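Local coordinates for hypothetical protein, GDSL-like Lipase/Acylhydrolase family protein (Bacteroides uniformis, PDB 4M8K) that is a putative hydrolase of the GDSL-like lipase/acylhydrolase family, probably cleaving ester or related acyl bonds, at residues A[22-27]-A[110-115]; A[28-33]-A[204-209]; A[148-153]-A[184-189]; A[194-199]-A[215-220]. All blocks are in the same frame, centred on the assembly; numbering follows the deposited sequence.

Contact 1: residues A[22-27]-A[110-115]; sequences KVSILG and GTPDII
The flat carboxylate of Asp113 and the peptide group of Lys22 meet at the outer end of this contact. On its anti lone pair, at the carboxylate edge, Asp113 OD2 receives Lys22 N at 2.9 Å, the bond close to straight (164°). The same oxygen lies against the root of the lysine, Lys22 CB to Asp113 OD2 being 3.6 Å. Asp113 CG stands opposite its own carbonyl carbon and beside its N (chi1 -57°), which brings OD2 to the N-H of Lys22. The peptide carbonyl of Lys22 is gripped twice: Ile114 N comes in almost along the C=O direction at 2.9 Å from Lys22 O, while Asp113 N, 2.8 Å from the same oxygen, stands 25° out of the carbonyl plane. The turn at Asp113, with phi/psi in the helical region, lets two successive N-H groups converge on Lys22 O. Beyond it the register is that of a parallel beta pair, Val23 with Ile114 and Ser24 with Ile115, joining two strands of the five-stranded parallel sheet of this alpha/beta fold; Ser24 N continues the ladder at 2.9 Å from Ile114 O. Strand 75-81 flanks 22-27 across its other edge. Val23 CG2 rests on Ile114 CB at 4.0 Å, on the sheet face where helix 64-71 supplies Ile69. Ser24 and Ile115 point to the opposite face, where Ser24 OG packs 3.6 Å from Pro112 CB while being hydrogen-bonded to Leu109 O. The bent chain of Lys22 runs alongside Thr111, pointing the same way.

Contact 2: residues A[28-33]-A[204-209]; sequences DSYSTF and GHPSVQ. With ACT (acetate ion), chain C.
Between Tyr30, in a short 3-10 turn, and His205, in a two-residue extended piece, the closest CA atoms of the two segments are 6.3 Å apart, and no main-chain bond spans them. Side chains and an acetate ion make the join. Pro206 CD sits over one face of the Tyr30 ring, 3.3 Å from its centroid and 8° off the ring normal, a CH-pi contact. The phenol then ends in a hydrogen bond, Tyr30 OH donating to Gly204 O at 2.7 Å. The His205 ring approaches the tyrosine obliquely, its plane turned 54° from the Tyr30 ring. Acetate O lies at the imidazole edge, in plane, and accepts a hydrogen bond from His205 NE2 at 2.8 Å. Ser29 OG, opposite its carbonyl carbon (chi1 -69°) and on the acetate side, bonds that same oxygen at 2.5 Å, unusually short, so the ion's exact placing is uncertain; Ser29 N reaches acetate OXT at 3.1 Å. Asn122 ND2 and Gly84 N are also hydrogen-bonded to the acetate. Ser, Gly, Asn and His converging on one carboxylate match the SGNH hydrolase signature, so the acetate, probably from the crystallisation liquor, is consistent with a substrate mimic at the nucleophile and oxyanion hole. Asp28 OD1 accepts from Tyr30 N in an Asx turn that shapes the serine loop. His205 ND1 is hydrogen-bonded to Trp203 O, and Trp45 stacks on the imidazole. The loop follows strand 22-27, helix 121-126 brings Asn122 up to Asp28, and Ser207 caps the start of helix 208-222, whose Met211 and Ile214 pack on Pro206.

Contact 3: residues A[148-153]-A[184-189]; sequences PAFCYL and EICRHY
Ile185 is the hub here, wedged between Phe150 and Cys151, with CG2 nearest the ring and CD1 nearest the sulfur. CG2 approaches the phenylalanine obliquely, Ile185 CG2 to Phe150 CD2 being 3.5 Å, and Ile185 CB lies at the edge of that ring, in its plane. The other branch puts Ile185 CD1 at 3.6 Å from Cys151 SG. Phe150 reaches across because its CG stands opposite the backbone N (chi1 -167°), sending the ring out to the neighbouring helix. At the far rim Cys186 SG is also in the ring plane: it stands 5.1 Å from the Phe150 centroid, 89° off the normal, an edge-on sulfur-aromatic contact. Phe150 is thus engaged along its periphery by both Ile185 and Cys186. One turn on, Tyr189 leans over the first helix, Tyr189 OH lying 3.5 Å from Cys151 O, and the edge of its own ring receives Ile185 CG2. No hydrogen bond crosses between the segments, and the grip is mainly apolar. The segment axes approach to 9.9 Å and run in the same general direction at a crossing angle of -31°, as expected of adjacent helices in a chain of beta-alpha-beta units. They belong to helices 146-160 and 176-189, which precede strands 165-170 and 192-195. Asn168 of strand 165-170 touches both Phe150 and Cys186, and Leu154 of helix 146-160 extends the packing toward Cys186 and Tyr189.

Contact 4: residues A[194-199]-A[215-220]; sequences IRLHDI and DAQVWE
Edge strand 192-195 and the C-terminal helix 208-222 are joined here, chiefly through Gln217 and His197. The glutamine amide clasps one residue's backbone by both of its ends. Its oxygen accepts from the main chain, His197 N to Gln217 OE1 at 2.9 Å, on a lone pair in the carbonyl plane. Its nitrogen gives back a straighter bond, Gln217 NE2 to His197 O at 2.9 Å and 169°. The side chain is extended beyond CG, which carries the amide from the helix to the chain just past the strand. Water 1 bridges the two segments by donating to Arg195 O and to Gln217 OE1, 2.8 Å from the latter, so that OE1 has two donors. The amide also stacks on the imidazole of His197, the planes 15° apart and Gln217 NE2 3.6 Å above the ring, over its centre. His197 CG lies between its own N and carbonyl carbon (chi1 58°), folding the ring over the amide, and His197 ND1 is tied to Asp198 OD2 at 2.7 Å. Within the alpha/beta fold this is where the last helix packs back on the parallel sheet, beside helix 64-71, whose Phe68 touches Val218. Deeper in, Ile194 and Val218 cross at about a right angle, Ile194 CD1 lying 4.1 Å from Val218 CG1. Leu196 CD2 tucks against Gln217 OE1 at 3.6 Å, while Ile199 CD1 closes on the amide nitrogen.

How the contacts relate
Contact 1 lies in the parallel sheet, whose edge strand also supplies contact 4, about 18 Å away between centres. Contact 2, with its acetate, marks the probable active site just past the end of strand 22-27, and it touches contact 1 through Ile25 CG2 and Ser31 CB, 3.8 Å apart. Helix 208-222 links contacts 2 and 4, since it begins at Val208, three residues past His205, and then returns to the sheet; their centres are about 13 Å apart. Of the other three, contact 3 has its centre farthest from that of contact 2, about 24 Å, yet it meets contact 1 where Leu26 CD2 lies 3.8 Å from Leu153 CD1.

Contact 1: residues A[22-27]-A[110-115]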
loop_
_atom_site.group_PDB
_atom_site.type_symbol
_atom_site.label_atom_id
_atom_site.label_comp_id
_atom_site.label_asym_id
_atom_site.label_seq_id
_atom_site.Cartn_x
_atom_site.Cartn_y
_atom_site.Cartn_z
ATOM N N LYS A 22 7.711 -0.739 14.807
ATOM C CA LYS A 22 6.327 -0.422 14.517
ATOM C C LYS A 22 6.149 -0.264 13.002
ATOM O O LYS A 22 6.904 0.478 12.305
ATOM C CB LYS A 22 5.887 0.851 15.250
ATOM C CG LYS A 22 5.950 0.765 16.755
ATOM C CD LYS A 22 6.295 2.116 17.366
ATOM C CE LYS A 22 5.099 3.009 17.469
ATOM N NZ LYS A 22 5.419 4.158 18.357
ATOM N N VAL A 23 5.185 -1.012 12.525
ATOM C CA VAL A 23 4.832 -1.092 11.097
ATOM C C VAL A 23 3.480 -0.425 10.866
ATOM O O VAL A 23 2.451 -0.767 11.493
ATOM C CB VAL A 23 4.806 -2.571 10.591
ATOM C CG1 VAL A 23 4.370 -2.643 9.156
ATOM C CG2 VAL A 23 6.172 -3.240 10.720
ATOM N N SER A 24 3.482 0.511 9.941
ATOM C CA SER A 24 2.264 1.060 9.415
ATOM C C SER A 24 2.122 0.722 7.923
ATOM O O SER A 24 3.121 0.539 7.206
ATOM C CB SER A 24 2.248 2.565 9.646
ATOM O OG SER A 24 1.956 2.942 10.986
ATOM N N ILE A 25 0.871 0.641 7.468
ATOM C CA ILE A 25 0.513 0.306 6.077
ATOM C C ILE A 25 -0.332 1.445 5.508
ATOM O O ILE A 25 -1.234 1.922 6.192
ATOM C CB ILE A 25 -0.275 -1.011 6.044
ATOM C CG1 ILE A 25 0.590 -2.152 6.624
ATOM C CG2 ILE A 25 -0.698 -1.391 4.623
ATOM C CD1 ILE A 25 -0.187 -3.045 7.549
ATOM N N LEU A 26 -0.011 1.867 4.270
ATOM C CA LEU A 26 -0.829 2.777 3.462
ATOM C C LEU A 26 -1.248 1.958 2.247
ATOM O O LEU A 26 -0.419 1.661 1.377
ATOM C CB LEU A 26 -0.037 4.003 3.075
ATOM C CG LEU A 26 -0.779 5.090 2.341
ATOM C CD1 LEU A 26 -1.847 5.667 3.221
ATOM C CD2 LEU A 26 0.154 6.198 1.862
ATOM N N GLY A 27 -2.501 1.491 2.252
ATOM C CA GLY A 27 -2.961 0.484 1.289
ATOM C C GLY A 27 -4.331 0.694 0.724
ATOM O O GLY A 27 -5.055 1.694 1.016
ATOM N N GLY A 110 0.339 7.115 12.408
ATOM C CA GLY A 110 0.929 7.018 13.725
ATOM C C GLY A 110 2.396 7.409 13.734
ATOM O O GLY A 110 2.810 8.308 12.995
ATOM N N THR A 111 3.191 6.652 14.496
ATOM C CA THR A 111 4.645 6.873 14.594
ATOM C C THR A 111 5.392 5.600 14.203
ATOM O O THR A 111 5.975 4.942 15.016
ATOM C CB THR A 111 5.054 7.330 16.036
ATOM O OG1 THR A 111 4.250 8.451 16.401
ATOM C CG2 THR A 111 6.472 7.820 16.093
ATOM N N PRO A 112 5.400 5.273 12.916
ATOM C CA PRO A 112 6.016 4.053 12.475
ATOM C C PRO A 112 7.508 4.160 12.316
ATOM O O PRO A 112 8.049 5.248 12.090
ATOM C CB PRO A 112 5.413 3.827 11.101
ATOM C CG PRO A 112 5.164 5.239 10.599
ATOM C CD PRO A 112 4.840 6.052 11.798
ATOM N N ASP A 113 8.157 3.017 12.503
ATOM C CA ASP A 113 9.578 2.815 12.129
ATOM C C ASP A 113 9.680 2.287 10.700
ATOM O O ASP A 113 10.690 2.509 9.998
ATOM C CB ASP A 113 10.195 1.784 13.069
ATOM C CG ASP A 113 10.073 2.179 14.483
ATOM O OD1 ASP A 113 10.677 3.187 14.788
ATOM O OD2 ASP A 113 9.405 1.502 15.312
ATOM N N ILE A 114 8.637 1.541 10.301
ATOM C CA ILE A 114 8.553 0.930 8.977
ATOM C C ILE A 114 7.229 1.335 8.372
ATOM O O ILE A 114 6.147 1.175 8.998
ATOM C CB ILE A 114 8.711 -0.616 9.038
ATOM C CG1 ILE A 114 10.120 -1.001 9.514
ATOM C CG2 ILE A 114 8.478 -1.246 7.665
ATOM C CD1 ILE A 114 10.218 -2.453 9.967
ATOM N N ILE A 115 7.278 1.834 7.132
ATOM C CA ILE A 115 6.056 2.129 6.367
ATOM C C ILE A 115 6.036 1.245 5.099
ATOM O O ILE A 115 6.982 1.235 4.301
ATOM C CB ILE A 115 5.940 3.605 5.987
ATOM C CG1 ILE A 115 5.895 4.458 7.257
ATOM C CG2 ILE A 115 4.701 3.840 5.133
ATOM C CD1 ILE A 115 5.963 5.928 7.023
#

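Contact 2: residues A[28-33]-A[204-209]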
loop_
_atom_site.group_PDB
_atom_site.type_symbol
_atom_site.label_atom_id
_atom_site.label_comp_id
_atom_site.label_asym_id
_atom_site.label_seq_id
_atom_site.Cartn_x
_atom_site.Cartn_y
_atom_site.Cartn_z
ATOM N N ASP A 28 -4.686 -0.276 -0.098
ATOM C CA ASP A 28 -5.983 -0.382 -0.725
ATOM C C ASP A 28 -6.691 -1.684 -0.230
ATOM O O ASP A 28 -6.351 -2.185 0.838
ATOM C CB ASP A 28 -5.841 -0.297 -2.246
ATOM C CG ASP A 28 -4.969 -1.411 -2.829
ATOM O OD1 ASP A 28 -4.858 -2.517 -2.239
ATOM O OD2 ASP A 28 -4.359 -1.158 -3.885
ATOM N N SER A 29 -7.641 -2.221 -0.997
ATOM C CA SER A 29 -8.392 -3.433 -0.566
ATOM C C SER A 29 -7.486 -4.573 -0.157
ATOM O O SER A 29 -7.861 -5.364 0.699
ATOM C CB SER A 29 -9.272 -3.997 -1.671
ATOM O OG SER A 29 -10.380 -3.199 -2.016
ATOM N N TYR A 30 -6.299 -4.694 -0.788
ATOM C CA TYR A 30 -5.429 -5.871 -0.595
ATOM C C TYR A 30 -4.900 -5.926 0.859
ATOM O O TYR A 30 -4.500 -6.979 1.362
ATOM C CB TYR A 30 -4.218 -5.872 -1.544
ATOM C CG TYR A 30 -4.415 -6.412 -2.956
ATOM C CD1 TYR A 30 -5.580 -6.206 -3.659
ATOM C CD2 TYR A 30 -3.382 -7.100 -3.595
ATOM C CE1 TYR A 30 -5.741 -6.700 -4.954
ATOM C CE2 TYR A 30 -3.519 -7.571 -4.874
ATOM C CZ TYR A 30 -4.706 -7.364 -5.565
ATOM O OH TYR A 30 -4.877 -7.886 -6.850
ATOM N N SER A 31 -4.927 -4.775 1.512
ATOM C CA SER A 31 -4.417 -4.608 2.881
ATOM C C SER A 31 -5.531 -4.276 3.884
ATOM O O SER A 31 -5.260 -3.848 5.021
ATOM C CB SER A 31 -3.317 -3.537 2.857
ATOM O OG SER A 31 -2.247 -3.938 2.011
ATOM N N THR A 32 -6.790 -4.465 3.483
ATOM C CA THR A 32 -7.924 -4.188 4.360
ATOM C C THR A 32 -8.429 -5.440 5.050
ATOM O O THR A 32 -8.273 -6.544 4.545
ATOM C CB THR A 32 -9.187 -3.555 3.678
ATOM O OG1 THR A 32 -9.762 -4.438 2.680
ATOM C CG2 THR A 32 -8.856 -2.196 3.101
ATOM N N PHE A 33 -9.026 -5.238 6.221
ATOM C CA PHE A 33 -9.898 -6.232 6.877
ATOM C C PHE A 33 -10.817 -5.453 7.797
ATOM O O PHE A 33 -10.350 -4.610 8.600
ATOM C CB PHE A 33 -9.128 -7.347 7.650
ATOM C CG PHE A 33 -9.935 -8.619 7.815
ATOM C CD1 PHE A 33 -10.848 -8.735 8.849
ATOM C CD2 PHE A 33 -9.796 -9.691 6.920
ATOM C CE1 PHE A 33 -11.642 -9.873 8.987
ATOM C CE2 PHE A 33 -10.551 -10.845 7.053
ATOM C CZ PHE A 33 -11.503 -10.938 8.085
ATOM N N GLY A 204 -10.018 -11.064 -8.132
ATOM C CA GLY A 204 -9.040 -9.961 -8.352
ATOM C C GLY A 204 -8.281 -9.536 -7.111
ATOM O O GLY A 204 -7.447 -8.564 -7.150
ATOM N N HIS A 205 -8.446 -10.304 -6.038
ATOM C CA HIS A 205 -7.776 -9.986 -4.765
ATOM C C HIS A 205 -7.120 -11.207 -4.131
ATOM O O HIS A 205 -7.516 -12.322 -4.390
ATOM C CB HIS A 205 -8.769 -9.361 -3.820
ATOM C CG HIS A 205 -9.381 -8.092 -4.338
ATOM N ND1 HIS A 205 -10.256 -8.080 -5.393
ATOM C CD2 HIS A 205 -9.215 -6.800 -3.978
ATOM C CE1 HIS A 205 -10.666 -6.849 -5.615
ATOM N NE2 HIS A 205 -10.015 -6.040 -4.799
ATOM N N PRO A 206 -6.070 -11.002 -3.341
ATOM C CA PRO A 206 -5.378 -12.244 -2.934
ATOM C C PRO A 206 -6.243 -13.196 -2.121
ATOM O O PRO A 206 -7.116 -12.771 -1.335
ATOM C CB PRO A 206 -4.211 -11.736 -2.108
ATOM C CG PRO A 206 -3.932 -10.359 -2.641
ATOM C CD PRO A 206 -5.318 -9.804 -2.950
ATOM N N SER A 207 -6.014 -14.477 -2.394
ATOM C CA SER A 207 -6.566 -15.606 -1.701
ATOM C C SER A 207 -5.720 -15.858 -0.481
ATOM O O SER A 207 -4.715 -15.180 -0.253
ATOM C CB SER A 207 -6.525 -16.849 -2.618
ATOM O OG SER A 207 -5.183 -17.225 -2.904
ATOM N N VAL A 208 -6.095 -16.857 0.283
ATOM C CA VAL A 208 -5.331 -17.241 1.446
ATOM C C VAL A 208 -3.915 -17.576 1.020
ATOM O O VAL A 208 -2.959 -17.095 1.610
ATOM C CB VAL A 208 -5.971 -18.429 2.157
ATOM C CG1 VAL A 208 -4.987 -19.072 3.171
ATOM C CG2 VAL A 208 -7.218 -17.983 2.888
ATOM N N GLN A 209 -3.800 -18.388 -0.036
ATOM C CA GLN A 209 -2.492 -18.669 -0.640
ATOM C C GLN A 209 -1.730 -17.407 -1.119
ATOM O O GLN A 209 -0.515 -17.240 -0.864
ATOM C CB GLN A 209 -2.678 -19.640 -1.814
ATOM C CG GLN A 209 -1.394 -19.889 -2.582
ATOM C CD GLN A 209 -1.581 -20.787 -3.790
ATOM O OE1 GLN A 209 -2.705 -21.158 -4.169
ATOM N NE2 GLN A 209 -0.474 -21.101 -4.432
HETATM C C ACT C . -8.761 -2.644 -4.532
HETATM O O ACT C . -9.808 -3.309 -4.474
HETATM O OXT ACT C . -8.642 -1.636 -3.834
HETATM C CH3 ACT C . -7.614 -3.042 -5.411
#

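Contact 3: residues A[148-153]-A[184-189]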
loop_
_atom_site.group_PDB
_atom_site.type_symbol
_atom_site.label_atom_id
_atom_site.label_comp_id
_atom_site.label_asym_id
_atom_site.label_seq_id
_atom_site.Cartn_x
_atom_site.Cartn_y
_atom_site.Cartn_z
ATOM N N PRO A 148 2.981 12.096 -11.360
ATOM C CA PRO A 148 3.173 13.147 -10.353
ATOM C C PRO A 148 2.696 12.740 -8.941
ATOM O O PRO A 148 3.377 13.027 -7.974
ATOM C CB PRO A 148 2.353 14.306 -10.900
ATOM C CG PRO A 148 2.196 14.041 -12.383
ATOM C CD PRO A 148 2.194 12.548 -12.517
ATOM N N ALA A 149 1.537 12.068 -8.843
ATOM C CA ALA A 149 1.005 11.631 -7.536
ATOM C C ALA A 149 1.920 10.676 -6.763
ATOM O O ALA A 149 2.134 10.886 -5.580
ATOM C CB ALA A 149 -0.373 11.031 -7.709
ATOM N N PHE A 150 2.501 9.688 -7.444
ATOM C CA PHE A 150 3.391 8.720 -6.822
ATOM C C PHE A 150 4.707 9.353 -6.472
ATOM O O PHE A 150 5.285 9.074 -5.424
ATOM C CB PHE A 150 3.597 7.486 -7.732
ATOM C CG PHE A 150 4.231 6.345 -7.027
ATOM C CD1 PHE A 150 3.518 5.538 -6.151
ATOM C CD2 PHE A 150 5.582 6.073 -7.237
ATOM C CE1 PHE A 150 4.160 4.513 -5.453
ATOM C CE2 PHE A 150 6.209 5.014 -6.579
ATOM C CZ PHE A 150 5.495 4.240 -5.688
ATOM N N CYS A 151 5.203 10.246 -7.331
ATOM C CA CYS A 151 6.361 11.043 -6.914
ATOM C C CYS A 151 6.028 11.842 -5.639
ATOM O O CYS A 151 6.835 11.928 -4.708
ATOM C CB CYS A 151 6.771 12.011 -8.030
ATOM S SG CYS A 151 7.391 11.289 -9.593
ATOM N N TYR A 152 4.864 12.511 -5.623
ATOM C CA TYR A 152 4.539 13.386 -4.497
ATOM C C TYR A 152 4.445 12.511 -3.239
ATOM O O TYR A 152 4.850 12.911 -2.137
ATOM C CB TYR A 152 3.284 14.221 -4.795
ATOM C CG TYR A 152 2.643 14.952 -3.605
ATOM C CD1 TYR A 152 1.748 14.306 -2.746
ATOM C CD2 TYR A 152 2.904 16.278 -3.361
ATOM C CE1 TYR A 152 1.141 14.972 -1.671
ATOM C CE2 TYR A 152 2.282 16.956 -2.315
ATOM C CZ TYR A 152 1.412 16.312 -1.483
ATOM O OH TYR A 152 0.851 16.981 -0.441
ATOM N N LEU A 153 3.949 11.304 -3.417
ATOM C CA LEU A 153 3.754 10.359 -2.311
ATOM C C LEU A 153 5.065 10.037 -1.650
ATOM O O LEU A 153 5.238 10.233 -0.431
ATOM C CB LEU A 153 3.071 9.073 -2.825
ATOM C CG LEU A 153 2.769 8.003 -1.758
ATOM C CD1 LEU A 153 1.833 8.531 -0.684
ATOM C CD2 LEU A 153 2.166 6.761 -2.389
ATOM N N GLU A 184 10.618 3.085 -11.441
ATOM C CA GLU A 184 11.456 4.249 -11.753
ATOM C C GLU A 184 11.423 5.320 -10.637
ATOM O O GLU A 184 12.443 5.892 -10.242
ATOM C CB GLU A 184 10.996 4.881 -13.064
ATOM C CG GLU A 184 11.627 6.244 -13.357
ATOM C CD GLU A 184 13.147 6.197 -13.490
ATOM O OE1 GLU A 184 13.764 5.109 -13.437
ATOM O OE2 GLU A 184 13.757 7.262 -13.671
ATOM N N ILE A 185 10.225 5.618 -10.159
ATOM C CA ILE A 185 10.060 6.612 -9.109
ATOM C C ILE A 185 10.621 6.120 -7.767
ATOM O O ILE A 185 11.292 6.923 -7.076
ATOM C CB ILE A 185 8.558 7.071 -8.984
ATOM C CG1 ILE A 185 8.111 7.735 -10.281
ATOM C CG2 ILE A 185 8.383 8.051 -7.845
ATOM C CD1 ILE A 185 6.622 7.912 -10.421
ATOM N N CYS A 186 10.392 4.847 -7.387
ATOM C CA CYS A 186 11.082 4.263 -6.248
ATOM C C CYS A 186 12.593 4.412 -6.363
ATOM O O CYS A 186 13.263 4.815 -5.405
ATOM C CB CYS A 186 10.777 2.798 -6.113
ATOM S SG CYS A 186 9.089 2.507 -5.478
ATOM N N ARG A 187 13.130 4.121 -7.530
ATOM C CA ARG A 187 14.598 4.297 -7.753
ATOM C C ARG A 187 15.034 5.774 -7.569
ATOM O O ARG A 187 16.065 6.065 -6.922
ATOM C CB ARG A 187 15.002 3.741 -9.121
ATOM C CG ARG A 187 16.527 3.893 -9.429
ATOM C CD ARG A 187 16.902 4.330 -10.870
ATOM N NE ARG A 187 16.177 5.538 -11.327
ATOM C CZ ARG A 187 16.511 6.795 -11.028
ATOM N NH1 ARG A 187 17.579 7.054 -10.299
ATOM N NH2 ARG A 187 15.782 7.816 -11.476
ATOM N N HIS A 188 14.251 6.710 -8.099
ATOM C CA HIS A 188 14.570 8.121 -7.899
ATOM C C HIS A 188 14.718 8.432 -6.410
ATOM O O HIS A 188 15.657 9.033 -6.004
ATOM C CB HIS A 188 13.491 9.023 -8.507
ATOM C CG HIS A 188 13.763 10.498 -8.337
ATOM N ND1 HIS A 188 14.488 11.240 -9.260
ATOM C CD2 HIS A 188 13.434 11.363 -7.343
ATOM C CE1 HIS A 188 14.602 12.491 -8.839
ATOM N NE2 HIS A 188 13.984 12.592 -7.674
ATOM N N TYR A 189 13.740 8.011 -5.607
ATOM C CA TYR A 189 13.702 8.352 -4.194
ATOM C C TYR A 189 14.482 7.379 -3.286
ATOM O O TYR A 189 14.544 7.594 -2.070
ATOM C CB TYR A 189 12.244 8.518 -3.748
ATOM C CG TYR A 189 11.613 9.816 -4.289
ATOM C CD1 TYR A 189 11.913 11.055 -3.729
ATOM C CD2 TYR A 189 10.778 9.784 -5.389
ATOM C CE1 TYR A 189 11.323 12.213 -4.220
ATOM C CE2 TYR A 189 10.220 10.929 -5.908
ATOM C CZ TYR A 189 10.474 12.139 -5.306
ATOM O OH TYR A 189 9.903 13.263 -5.881
#

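Contact 4: residues A[194-199]-A[215-220]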
loop_
_atom_site.group_PDB
_atom_site.type_symbol
_atom_site.label_atom_id
_atom_site.label_comp_id
_atom_site.label_asym_id
_atom_site.label_seq_id
_atom_site.Cartn_x
_atom_site.Cartn_y
_atom_site.Cartn_z
ATOM N N ILE A 194 9.182 -3.721 -3.843
ATOM C CA ILE A 194 8.957 -5.179 -3.776
ATOM C C ILE A 194 8.048 -5.547 -4.925
ATOM O O ILE A 194 6.866 -5.216 -4.948
ATOM C CB ILE A 194 8.364 -5.562 -2.425
ATOM C CG1 ILE A 194 9.331 -5.080 -1.341
ATOM C CG2 ILE A 194 8.142 -7.051 -2.340
ATOM C CD1 ILE A 194 8.820 -5.068 0.067
ATOM N N ARG A 195 8.604 -6.216 -5.916
ATOM C CA ARG A 195 7.823 -6.563 -7.107
ATOM C C ARG A 195 7.186 -7.933 -6.945
ATOM O O ARG A 195 7.811 -8.951 -7.137
ATOM C CB ARG A 195 8.687 -6.454 -8.347
ATOM C CG ARG A 195 9.063 -4.993 -8.582
ATOM C CD ARG A 195 9.950 -4.736 -9.803
ATOM N NE ARG A 195 11.229 -5.425 -9.696
ATOM C CZ ARG A 195 12.256 -5.019 -8.938
ATOM N NH1 ARG A 195 12.194 -3.908 -8.197
ATOM N NH2 ARG A 195 13.374 -5.733 -8.920
ATOM N N LEU A 196 5.922 -7.948 -6.544
ATOM C CA LEU A 196 5.279 -9.209 -6.275
ATOM C C LEU A 196 5.147 -10.064 -7.548
ATOM O O LEU A 196 5.000 -9.530 -8.639
ATOM C CB LEU A 196 3.924 -8.983 -5.696
ATOM C CG LEU A 196 3.902 -8.187 -4.411
ATOM C CD1 LEU A 196 2.443 -7.964 -4.002
ATOM C CD2 LEU A 196 4.662 -8.910 -3.347
ATOM N N HIS A 197 5.224 -11.382 -7.391
ATOM C CA HIS A 197 5.030 -12.288 -8.506
ATOM C C HIS A 197 4.259 -13.528 -8.043
ATOM O O HIS A 197 4.365 -13.930 -6.902
ATOM C CB HIS A 197 6.384 -12.693 -9.086
ATOM C CG HIS A 197 7.280 -13.351 -8.079
ATOM N ND1 HIS A 197 7.328 -14.721 -7.884
ATOM C CD2 HIS A 197 8.181 -12.820 -7.216
ATOM C CE1 HIS A 197 8.195 -14.994 -6.929
ATOM N NE2 HIS A 197 8.716 -13.860 -6.503
ATOM N N ASP A 198 3.520 -14.146 -8.946
ATOM C CA ASP A 198 2.871 -15.429 -8.651
ATOM C C ASP A 198 1.989 -15.332 -7.417
ATOM O O ASP A 198 2.063 -16.141 -6.503
ATOM C CB ASP A 198 3.946 -16.505 -8.505
ATOM C CG ASP A 198 4.810 -16.582 -9.742
ATOM O OD1 ASP A 198 4.233 -16.838 -10.814
ATOM O OD2 ASP A 198 6.031 -16.340 -9.655
ATOM N N ILE A 199 1.148 -14.315 -7.420
ATOM C CA ILE A 199 0.186 -14.104 -6.351
ATOM C C ILE A 199 -1.187 -14.674 -6.748
ATOM O O ILE A 199 -1.852 -14.156 -7.625
ATOM C CB ILE A 199 0.087 -12.588 -6.045
ATOM C CG1 ILE A 199 1.468 -11.973 -5.742
ATOM C CG2 ILE A 199 -0.814 -12.340 -4.892
ATOM C CD1 ILE A 199 2.250 -12.646 -4.624
ATOM N N ASP A 215 3.167 -11.958 2.029
ATOM C CA ASP A 215 3.920 -12.024 3.317
ATOM C C ASP A 215 5.344 -12.468 3.078
ATOM O O ASP A 215 6.290 -11.744 3.409
ATOM C CB ASP A 215 3.149 -12.935 4.299
ATOM C CG ASP A 215 3.940 -13.351 5.555
ATOM O OD1 ASP A 215 4.865 -12.661 5.990
ATOM O OD2 ASP A 215 3.600 -14.439 6.053
ATOM N N ALA A 216 5.511 -13.621 2.420
ATOM C CA ALA A 216 6.839 -14.178 2.235
ATOM C C ALA A 216 7.706 -13.277 1.372
ATOM O O ALA A 216 8.855 -13.056 1.716
ATOM C CB ALA A 216 6.805 -15.599 1.653
ATOM N N GLN A 217 7.148 -12.734 0.292
ATOM C CA GLN A 217 7.924 -11.895 -0.596
ATOM C C GLN A 217 8.302 -10.544 0.024
ATOM O O GLN A 217 9.390 -10.042 -0.232
ATOM C CB GLN A 217 7.186 -11.691 -1.935
ATOM C CG GLN A 217 7.292 -12.919 -2.809
ATOM C CD GLN A 217 6.425 -12.850 -4.045
ATOM O OE1 GLN A 217 6.346 -11.816 -4.725
ATOM N NE2 GLN A 217 5.771 -13.973 -4.356
ATOM N N VAL A 218 7.400 -9.938 0.801
ATOM C CA VAL A 218 7.749 -8.716 1.552
ATOM C C VAL A 218 8.920 -9.028 2.515
ATOM O O VAL A 218 9.912 -8.280 2.575
ATOM C CB VAL A 218 6.512 -8.110 2.265
ATOM C CG1 VAL A 218 6.910 -6.981 3.199
ATOM C CG2 VAL A 218 5.501 -7.596 1.238
ATOM N N TRP A 219 8.850 -10.158 3.212
ATOM C CA TRP A 219 9.887 -10.517 4.188
ATOM C C TRP A 219 11.228 -10.775 3.500
ATOM O O TRP A 219 12.246 -10.309 3.988
ATOM C CB TRP A 219 9.454 -11.716 5.063
ATOM C CG TRP A 219 10.494 -12.173 6.082
ATOM C CD1 TRP A 219 11.132 -13.386 6.116
ATOM C CD2 TRP A 219 11.041 -11.411 7.160
ATOM N NE1 TRP A 219 12.024 -13.421 7.145
ATOM C CE2 TRP A 219 11.980 -12.235 7.819
ATOM C CE3 TRP A 219 10.818 -10.123 7.647
ATOM C CZ2 TRP A 219 12.682 -11.815 8.931
ATOM C CZ3 TRP A 219 11.525 -9.705 8.746
ATOM C CH2 TRP A 219 12.450 -10.544 9.375
ATOM N N GLU A 220 11.226 -11.398 2.321
ATOM C CA GLU A 220 12.455 -11.514 1.528
ATOM C C GLU A 220 13.175 -10.174 1.373
ATOM O O GLU A 220 14.392 -10.126 1.441
ATOM C CB GLU A 220 12.175 -12.095 0.126
ATOM C CG GLU A 220 11.872 -13.596 0.044
ATOM C CD GLU A 220 11.323 -14.016 -1.339
ATOM O OE1 GLU A 220 11.685 -13.351 -2.328
ATOM O OE2 GLU A 220 10.512 -14.985 -1.451
HETATM O O HOH W 1 8.639 -10.288 -4.838
#